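Local coordinates for protein histidinol dehydrogenase (Elizabethkingia anophelis NUHP1, PDB 6AN0) that probably catalyses the last step of histidine biosynthesis, the zinc-dependent, two-stage oxidation of L-histidinol to L-histidine with NAD, at residues 241-246 against 261-266; 255-260 against 287-292. One frame throughout, in Å; residues are numbered along the deposited sequence. Where two conformers were deposited one is given.

Contact 1. Residues 241-246 against 261-266; sequences SEVLVI and LSQAEH. With ZN (zinc ion), chain B.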
ATOM      1  N   SER A 241       4.007   1.975 -19.817  1.00 28.76           N
ATOM      2  CA  SER A 241       5.295   2.406 -19.293  1.00 30.18           C
ATOM      3  C   SER A 241       5.745   3.705 -19.951  1.00 30.63           C
ATOM      4  O   SER A 241       5.228   4.123 -20.992  1.00 28.89           O
ATOM      5  CB  SER A 241       6.344   1.317 -19.486  1.00 34.69           C
ATOM      6  OG  SER A 241       6.371   0.889 -20.831  1.00 44.78           O
ATOM      7  N   GLU A 242       6.726   4.350 -19.323  1.00 23.09           N
ATOM      8  CA  GLU A 242       7.098   5.704 -19.718  1.00 21.54           C
ATOM      9  C   GLU A 242       8.497   6.028 -19.196  1.00 19.78           C
ATOM     10  O   GLU A 242       8.966   5.439 -18.217  1.00 22.75           O
ATOM     11  CB  GLU A 242       6.073   6.713 -19.183  1.00 26.33           C
ATOM     12  CG  GLU A 242       6.010   6.629 -17.674  1.00 31.80           C
ATOM     13  CD  GLU A 242       4.836   7.328 -17.032  1.00 32.23           C
ATOM     14  OE1 GLU A 242       5.046   7.850 -15.915  1.00 24.49           O
ATOM     15  OE2 GLU A 242       3.712   7.323 -17.602  1.00 30.97           O
ATOM     16  N   VAL A 243       9.166   6.959 -19.866  1.00 21.89           N
ATOM     17  CA  VAL A 243      10.428   7.499 -19.369  1.00 22.04           C
ATOM     18  C   VAL A 243      10.436   9.006 -19.592  1.00 20.61           C
ATOM     19  O   VAL A 243       9.888   9.519 -20.571  1.00 24.58           O
ATOM     20  CB  VAL A 243      11.673   6.840 -20.035  1.00 21.06           C
ATOM     21  CG1 VAL A 243      11.766   7.192 -21.528  1.00 19.90           C
ATOM     22  CG2 VAL A 243      12.967   7.255 -19.320  1.00 22.05           C
ATOM     23  N   LEU A 244      11.078   9.719 -18.672  1.00 21.03           N
ATOM     24  CA  LEU A 244      11.407  11.120 -18.863  1.00 23.02           C
ATOM     25  C   LEU A 244      12.911  11.256 -18.697  1.00 25.10           C
ATOM     26  O   LEU A 244      13.476  10.734 -17.729  1.00 18.31           O
ATOM     27  CB  LEU A 244      10.650  12.012 -17.871  1.00 20.23           C
ATOM     28  CG  LEU A 244      10.765  13.536 -18.013  1.00 20.38           C
ATOM     29  CD1 LEU A 244       9.489  14.196 -17.504  1.00 24.72           C
ATOM     30  CD2 LEU A 244      11.992  14.091 -17.258  1.00 21.34           C
ATOM     31  N   VAL A 245      13.555  11.905 -19.663  1.00 22.67           N
ATOM     32  CA  VAL A 245      14.995  12.141 -19.657  1.00 23.11           C
ATOM     33  C   VAL A 245      15.235  13.637 -19.535  1.00 22.74           C
ATOM     34  O   VAL A 245      14.584  14.434 -20.220  1.00 25.43           O
ATOM     35  CB  VAL A 245      15.663  11.597 -20.938  1.00 23.37           C
ATOM     36  CG1 VAL A 245      17.186  11.833 -20.904  1.00 22.60           C
ATOM     37  CG2 VAL A 245      15.318  10.129 -21.140  1.00 21.33           C
ATOM     38  N   ILE A 246      16.191  14.014 -18.685  1.00 20.33           N
ATOM     39  CA  ILE A 246      16.691  15.384 -18.592  1.00 23.63           C
ATOM     40  C   ILE A 246      18.132  15.395 -19.093  1.00 25.90           C
ATOM     41  O   ILE A 246      18.981  14.652 -18.578  1.00 25.14           O
ATOM     42  CB  ILE A 246      16.612  15.922 -17.155  1.00 26.78           C
ATOM     43  CG1 ILE A 246      15.157  15.906 -16.660  1.00 22.60           C
ATOM     44  CG2 ILE A 246      17.206  17.328 -17.083  1.00 24.28           C
ATOM     45  CD1 ILE A 246      14.989  16.470 -15.226  1.00 22.14           C
ATOM     46  N   LEU A 261      14.291   5.228 -27.284  1.00 21.76           N
ATOM     47  CA  LEU A 261      13.770   4.159 -28.130  1.00 24.22           C
ATOM     48  C   LEU A 261      13.607   2.861 -27.354  1.00 28.35           C
ATOM     49  O   LEU A 261      12.728   2.058 -27.681  1.00 25.18           O
ATOM     50  CB  LEU A 261      14.674   3.966 -29.344  1.00 20.37           C
ATOM     51  CG  LEU A 261      14.552   5.109 -30.360  1.00 26.29           C
ATOM     52  CD1 LEU A 261      15.614   5.017 -31.427  1.00 24.71           C
ATOM     53  CD2 LEU A 261      13.170   5.089 -31.001  1.00 30.04           C
ATOM     54  N   SER A 262      14.424   2.642 -26.318  1.00 29.35           N
ATOM     55  CA  SER A 262      14.247   1.445 -25.504  0.52 25.20           C
ATOM     56  C   SER A 262      12.892   1.458 -24.805  1.00 27.10           C
ATOM     57  O   SER A 262      12.213   0.428 -24.741  1.00 27.10           O
ATOM     58  CB  SER A 262      15.394   1.299 -24.494  0.52 22.99           C
ATOM     59  OG  SER A 262      15.344   2.271 -23.465  0.52 25.03           O
ATOM     60  N   GLN A 263      12.467   2.617 -24.300  1.00 24.46           N
ATOM     61  CA  GLN A 263      11.144   2.706 -23.696  1.00 25.03           C
ATOM     62  C   GLN A 263      10.038   2.639 -24.752  1.00 23.96           C
ATOM     63  O   GLN A 263       9.006   1.990 -24.533  1.00 26.14           O
ATOM     64  CB  GLN A 263      11.028   3.999 -22.887  1.00 24.48           C
ATOM     65  CG  GLN A 263       9.669   4.176 -22.213  1.00 30.75           C
ATOM     66  CD  GLN A 263       9.380   3.052 -21.248  1.00 38.00           C
ATOM     67  OE1 GLN A 263       8.500   2.225 -21.479  1.00 48.54           O
ATOM     68  NE2 GLN A 263      10.133   3.005 -20.165  1.00 27.24           N
ATOM     69  N   ALA A 264      10.237   3.291 -25.908  1.00 24.51           N
ATOM     70  CA  ALA A 264       9.177   3.367 -26.921  1.00 25.40           C
ATOM     71  C   ALA A 264       8.834   2.003 -27.499  1.00 28.52           C
ATOM     72  O   ALA A 264       7.671   1.751 -27.835  1.00 27.34           O
ATOM     73  CB  ALA A 264       9.577   4.302 -28.062  1.00 24.08           C
ATOM     74  N   GLU A 265       9.819   1.109 -27.624  1.00 23.07           N
ATOM     75  CA  GLU A 265       9.555  -0.187 -28.235  1.00 29.16           C
ATOM     76  C   GLU A 265       8.724  -1.107 -27.345  1.00 25.75           C
ATOM     77  O   GLU A 265       8.337  -2.191 -27.805  1.00 30.15           O
ATOM     78  CB  GLU A 265      10.874  -0.874 -28.605  1.00 25.29           C
ATOM     79  CG  GLU A 265      11.495  -1.627 -27.436  1.00 26.62           C
ATOM     80  CD  GLU A 265      12.748  -2.403 -27.819  1.00 28.21           C
ATOM     81  OE1 GLU A 265      12.985  -2.614 -29.025  1.00 30.87           O
ATOM     82  OE2 GLU A 265      13.500  -2.805 -26.900  1.00 34.68           O
ATOM     83  N   HIS A 266       8.439  -0.714 -26.099  1.00 27.47           N
ATOM     84  CA  HIS A 266       7.645  -1.573 -25.220  1.00 34.15           C
ATOM     85  C   HIS A 266       6.224  -1.759 -25.733  1.00 37.01           C
ATOM     86  O   HIS A 266       5.666  -2.858 -25.645  1.00 37.86           O
ATOM     87  CB  HIS A 266       7.600  -0.999 -23.804  1.00 25.69           C
ATOM     88  CG  HIS A 266       8.595  -1.616 -22.878  1.00 35.14           C
ATOM     89  ND1 HIS A 266       8.589  -2.961 -22.570  1.00 41.70           N
ATOM     90  CD2 HIS A 266       9.630  -1.074 -22.193  1.00 40.37           C
ATOM     91  CE1 HIS A 266       9.576  -3.220 -21.730  1.00 45.28           C
ATOM     92  NE2 HIS A 266      10.222  -2.092 -21.484  1.00 36.78           N
TER
HETATM   93 ZN    ZN B 501      11.983  -1.876 -20.394  0.53 26.74          ZN
HETATM   94  O   HOH W   1      11.980   0.122 -20.806  1.00 40.52           O
HETATM   95  O   HOH W   2      10.928  -1.131 -18.579  1.00 39.40           O
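Strand 242-247 and helix 253-264 are the first two elements of a beta-alpha-beta unit in a parallel sheet, and here the entrance to the strand lies beside the C-terminal part of the helix, next to the zinc. Gln263 carries most of the contact. Its CG lies anti to the backbone N (chi1 -180°), and a bend at chi2 (60°) lays the rest of the chain along the strand. At the start of this path its CB meets Val243 CG1 at 3.5 Å, the two side chains sliding past each other in opposite directions. Further along, the amide carbon CD rests 3.5 Å from Glu242 N, which brings the carboxamide tip to Ser241. There OE1 accepts a short hydrogen bond of 2.6 Å from Ser241 OG, in the carbonyl plane and with a C=O...donor angle of 152°. NE2 comes close to Glu242 O but at a poor angle; that carbonyl is instead bonded by His331 ND1. Ser241, Gln263 and His266 are all predicted substrate-binding residues, so the bond ties two of them together. Glu265 next bonds through its carboxylate to Ala422 N and His423 ND1 of the second subunit. His266 directs its CB toward the strand segment, 3.7 Å from Ser241 OG, and its ring runs on to the metal, whose remaining protein ligands are Asp364 of the same chain and, from the second subunit, His423, so the site spans the dimer. Gln263, a predicted zinc ligand, does not coordinate the ion here; two waters complete the shell, and water 1 lies at the ring edge of His266, in its plane. His266 NE2 binds ZN at 2.1 Å, with the ion equally far, 3.1 Å, from CD2 and CE1 on the two sides of that nitrogen.

Contact 2. Residues 255-260 against 287-292; sequences FVAADL and MQVENQ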
ATOM      1  N   PHE A 255      23.322   8.191 -26.780  1.00 28.38           N
ATOM      2  CA  PHE A 255      22.820   7.447 -25.625  1.00 24.85           C
ATOM      3  C   PHE A 255      21.372   7.816 -25.329  1.00 27.11           C
ATOM      4  O   PHE A 255      20.534   6.942 -25.070  1.00 22.98           O
ATOM      5  CB  PHE A 255      23.667   7.724 -24.376  1.00 21.13           C
ATOM      6  CG  PHE A 255      25.092   7.241 -24.441  1.00 24.12           C
ATOM      7  CD1 PHE A 255      25.625   6.654 -25.579  1.00 23.99           C
ATOM      8  CD2 PHE A 255      25.916   7.394 -23.323  1.00 24.38           C
ATOM      9  CE1 PHE A 255      26.934   6.232 -25.603  1.00 28.34           C
ATOM     10  CE2 PHE A 255      27.228   6.976 -23.344  1.00 27.97           C
ATOM     11  CZ  PHE A 255      27.745   6.397 -24.488  1.00 34.75           C
ATOM     12  N   VAL A 256      21.067   9.117 -25.338  1.00 24.31           N
ATOM     13  CA  VAL A 256      19.717   9.570 -25.006  1.00 25.92           C
ATOM     14  C   VAL A 256      18.705   9.023 -26.008  1.00 23.49           C
ATOM     15  O   VAL A 256      17.633   8.537 -25.627  1.00 24.52           O
ATOM     16  CB  VAL A 256      19.674  11.111 -24.933  1.00 25.12           C
ATOM     17  CG1 VAL A 256      18.235  11.603 -24.817  1.00 20.80           C
ATOM     18  CG2 VAL A 256      20.505  11.618 -23.743  1.00 27.05           C
ATOM     19  N   ALA A 257      19.026   9.090 -27.301  1.00 23.98           N
ATOM     20  CA  ALA A 257      18.124   8.532 -28.306  1.00 22.92           C
ATOM     21  C   ALA A 257      17.874   7.044 -28.074  1.00 23.95           C
ATOM     22  O   ALA A 257      16.730   6.572 -28.167  1.00 26.36           O
ATOM     23  CB  ALA A 257      18.697   8.762 -29.700  1.00 24.72           C
ATOM     24  N   ALA A 258      18.933   6.288 -27.769  1.00 27.36           N
ATOM     25  CA  ALA A 258      18.772   4.858 -27.514  1.00 21.21           C
ATOM     26  C   ALA A 258      17.898   4.601 -26.291  1.00 25.20           C
ATOM     27  O   ALA A 258      17.083   3.666 -26.286  1.00 24.11           O
ATOM     28  CB  ALA A 258      20.146   4.202 -27.346  1.00 20.95           C
ATOM     29  N   ASP A 259      18.040   5.423 -25.246  1.00 24.51           N
ATOM     30  CA  ASP A 259      17.203   5.272 -24.056  1.00 23.96           C
ATOM     31  C   ASP A 259      15.733   5.529 -24.377  1.00 25.34           C
ATOM     32  O   ASP A 259      14.852   4.752 -23.976  1.00 24.55           O
ATOM     33  CB  ASP A 259      17.691   6.208 -22.950  1.00 21.88           C
ATOM     34  CG  ASP A 259      19.074   5.816 -22.432  1.00 30.41           C
ATOM     35  OD1 ASP A 259      19.425   4.622 -22.551  1.00 31.03           O
ATOM     36  OD2 ASP A 259      19.806   6.685 -21.906  1.00 32.63           O
ATOM     37  N   LEU A 260      15.449   6.619 -25.094  1.00 23.28           N
ATOM     38  CA  LEU A 260      14.081   6.897 -25.522  1.00 26.04           C
ATOM     39  C   LEU A 260      13.514   5.739 -26.328  1.00 26.95           C
ATOM     40  O   LEU A 260      12.372   5.316 -26.112  1.00 25.99           O
ATOM     41  CB  LEU A 260      14.035   8.177 -26.355  1.00 24.27           C
ATOM     42  CG  LEU A 260      14.425   9.482 -25.667  1.00 28.79           C
ATOM     43  CD1 LEU A 260      14.427  10.600 -26.692  1.00 31.06           C
ATOM     44  CD2 LEU A 260      13.461   9.775 -24.512  1.00 21.70           C
ATOM     45  N   MET A 287      17.818  13.649 -34.284  1.00 32.83           N
ATOM     46  CA  MET A 287      18.489  13.055 -35.435  1.00 35.22           C
ATOM     47  C   MET A 287      18.919  11.627 -35.130  1.00 36.86           C
ATOM     48  O   MET A 287      18.769  10.731 -35.970  1.00 37.62           O
ATOM     49  CB  MET A 287      19.700  13.901 -35.833  1.00 41.74           C
ATOM     50  CG  MET A 287      19.360  15.270 -36.402  1.00 63.84           C
ATOM     51  SD  MET A 287      20.822  16.296 -36.690  1.00 81.51           S
ATOM     52  CE  MET A 287      21.783  15.230 -37.766  1.00 79.81           C
ATOM     53  N   GLN A 288      19.458  11.400 -33.926  1.00 33.86           N
ATOM     54  CA  GLN A 288      19.837  10.051 -33.522  1.00 30.06           C
ATOM     55  C   GLN A 288      18.617   9.144 -33.420  1.00 30.97           C
ATOM     56  O   GLN A 288      18.682   7.966 -33.786  1.00 31.67           O
ATOM     57  CB  GLN A 288      20.582  10.097 -32.186  1.00 27.41           C
ATOM     58  CG  GLN A 288      22.044  10.531 -32.290  1.00 36.61           C
ATOM     59  CD  GLN A 288      22.951   9.444 -32.842  1.00 41.12           C
ATOM     60  OE1 GLN A 288      22.560   8.282 -32.946  1.00 36.43           O
ATOM     61  NE2 GLN A 288      24.176   9.821 -33.195  1.00 43.01           N
ATOM     62  N   VAL A 289      17.498   9.673 -32.917  1.00 27.86           N
ATOM     63  CA  VAL A 289      16.273   8.879 -32.833  1.00 28.88           C
ATOM     64  C   VAL A 289      15.850   8.421 -34.218  1.00 28.18           C
ATOM     65  O   VAL A 289      15.532   7.246 -34.431  1.00 30.13           O
ATOM     66  CB  VAL A 289      15.150   9.682 -32.151  1.00 35.82           C
ATOM     67  CG1 VAL A 289      13.792   8.991 -32.371  1.00 30.55           C
ATOM     68  CG2 VAL A 289      15.434   9.857 -30.670  1.00 30.69           C
ATOM     69  N   GLU A 290      15.843   9.348 -35.185  1.00 31.06           N
ATOM     70  CA  GLU A 290      15.411   8.998 -36.532  1.00 32.19           C
ATOM     71  C   GLU A 290      16.312   7.927 -37.132  1.00 34.90           C
ATOM     72  O   GLU A 290      15.827   6.955 -37.723  1.00 37.75           O
ATOM     73  CB  GLU A 290      15.393  10.244 -37.427  1.00 39.44           C
ATOM     74  CG  GLU A 290      14.307  11.255 -37.074  1.00 51.49           C
ATOM     75  CD  GLU A 290      12.939  10.609 -36.887  1.00 67.19           C
ATOM     76  OE1 GLU A 290      12.365  10.733 -35.784  1.00 75.29           O
ATOM     77  OE2 GLU A 290      12.440   9.971 -37.839  1.00 74.17           O
ATOM     78  N   ASN A 291      17.633   8.095 -36.992  1.00 33.15           N
ATOM     79  CA  ASN A 291      18.570   7.133 -37.568  1.00 39.17           C
ATOM     80  C   ASN A 291      18.473   5.775 -36.882  1.00 34.20           C
ATOM     81  O   ASN A 291      18.445   4.738 -37.554  1.00 37.75           O
ATOM     82  CB  ASN A 291      19.995   7.670 -37.489  1.00 39.84           C
ATOM     83  CG  ASN A 291      20.246   8.782 -38.477  1.00 60.53           C
ATOM     84  OD1 ASN A 291      19.470   8.978 -39.415  1.00 69.76           O
ATOM     85  ND2 ASN A 291      21.338   9.514 -38.282  1.00 69.53           N
ATOM     86  N   GLN A 292      18.418   5.760 -35.549  1.00 33.67           N
ATOM     87  CA  GLN A 292      18.337   4.492 -34.830  1.00 28.14           C
ATOM     88  C   GLN A 292      16.998   3.798 -35.040  1.00 35.49           C
ATOM     89  O   GLN A 292      16.943   2.564 -35.061  1.00 34.00           O
ATOM     90  CB  GLN A 292      18.576   4.708 -33.331  1.00 25.47           C
ATOM     91  CG  GLN A 292      19.992   5.125 -32.994  1.00 27.40           C
ATOM     92  CD  GLN A 292      20.201   5.272 -31.501  1.00 33.52           C
ATOM     93  OE1 GLN A 292      19.621   4.526 -30.715  1.00 30.68           O
ATOM     94  NE2 GLN A 292      21.025   6.238 -31.102  1.00 30.98           N
TER
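Ala257 is the hub of this helix pair: its methyl CB points at the opposite helix and touches Gln288 CB at 3.4 Å. The same methyl meets the CG2 branch of Val289 at 3.6 Å, the branch that stands anti to the carbonyl carbon. One turn on, Leu260 reaches that CG2 with its CD1 at a looser 4.2 Å, the two side chains crossing at about a right angle. On the other flank Gln292, extended beyond CG, lays its amide alongside Ala258, so that OE1 lies 3.3 Å from Ala258 CA. Small alanines at the crossing let the segment axes approach to 8.4 Å while inclined at 56°. The helices 253-264 and 279-293 follow neighbouring strands of the parallel sheet in successive beta-alpha steps, and Val256 and Leu260 anchor the first of them on Val245, Val272 and Leu274 of those strands. What sets the Gln292 amide is a nearly straight bond (170°) from its NE2 to Gln288 OE1 at 3.2 Å, one turn back; the donor stands above the carbonyl plane of Gln288. NE2 also donates to Glu254 O, so two acceptors fix the rotation of the amide. Farther out the second subunit closes in: Ala426 and His425 of the second subunit pack on Ala258 and Gln292, respectively, and its Arg430 forms a salt bridge with Asp259.

The two contacts share helix 253-264, contact 1 using its C-terminal part and contact 2 its middle, and their centres lie 11 Å apart on the same side of the chain's centre. Their segments alternate in the sequence: 241-246, 255-260, 261-266, then 287-292. They also touch directly, Leu261 CD1 packing 3.5 Å from Gln292 CB and Val245 CG2 lying 3.9 Å from Leu260 CD2. The helix thus rests on the parallel sheet through contact 1 and packs against the neighbouring helix 279-293 through contact 2. Both contacts adjoin the second subunit, so helix 253-264, which leads into His266, touches both its own sheet and the subunit that completes the zinc site.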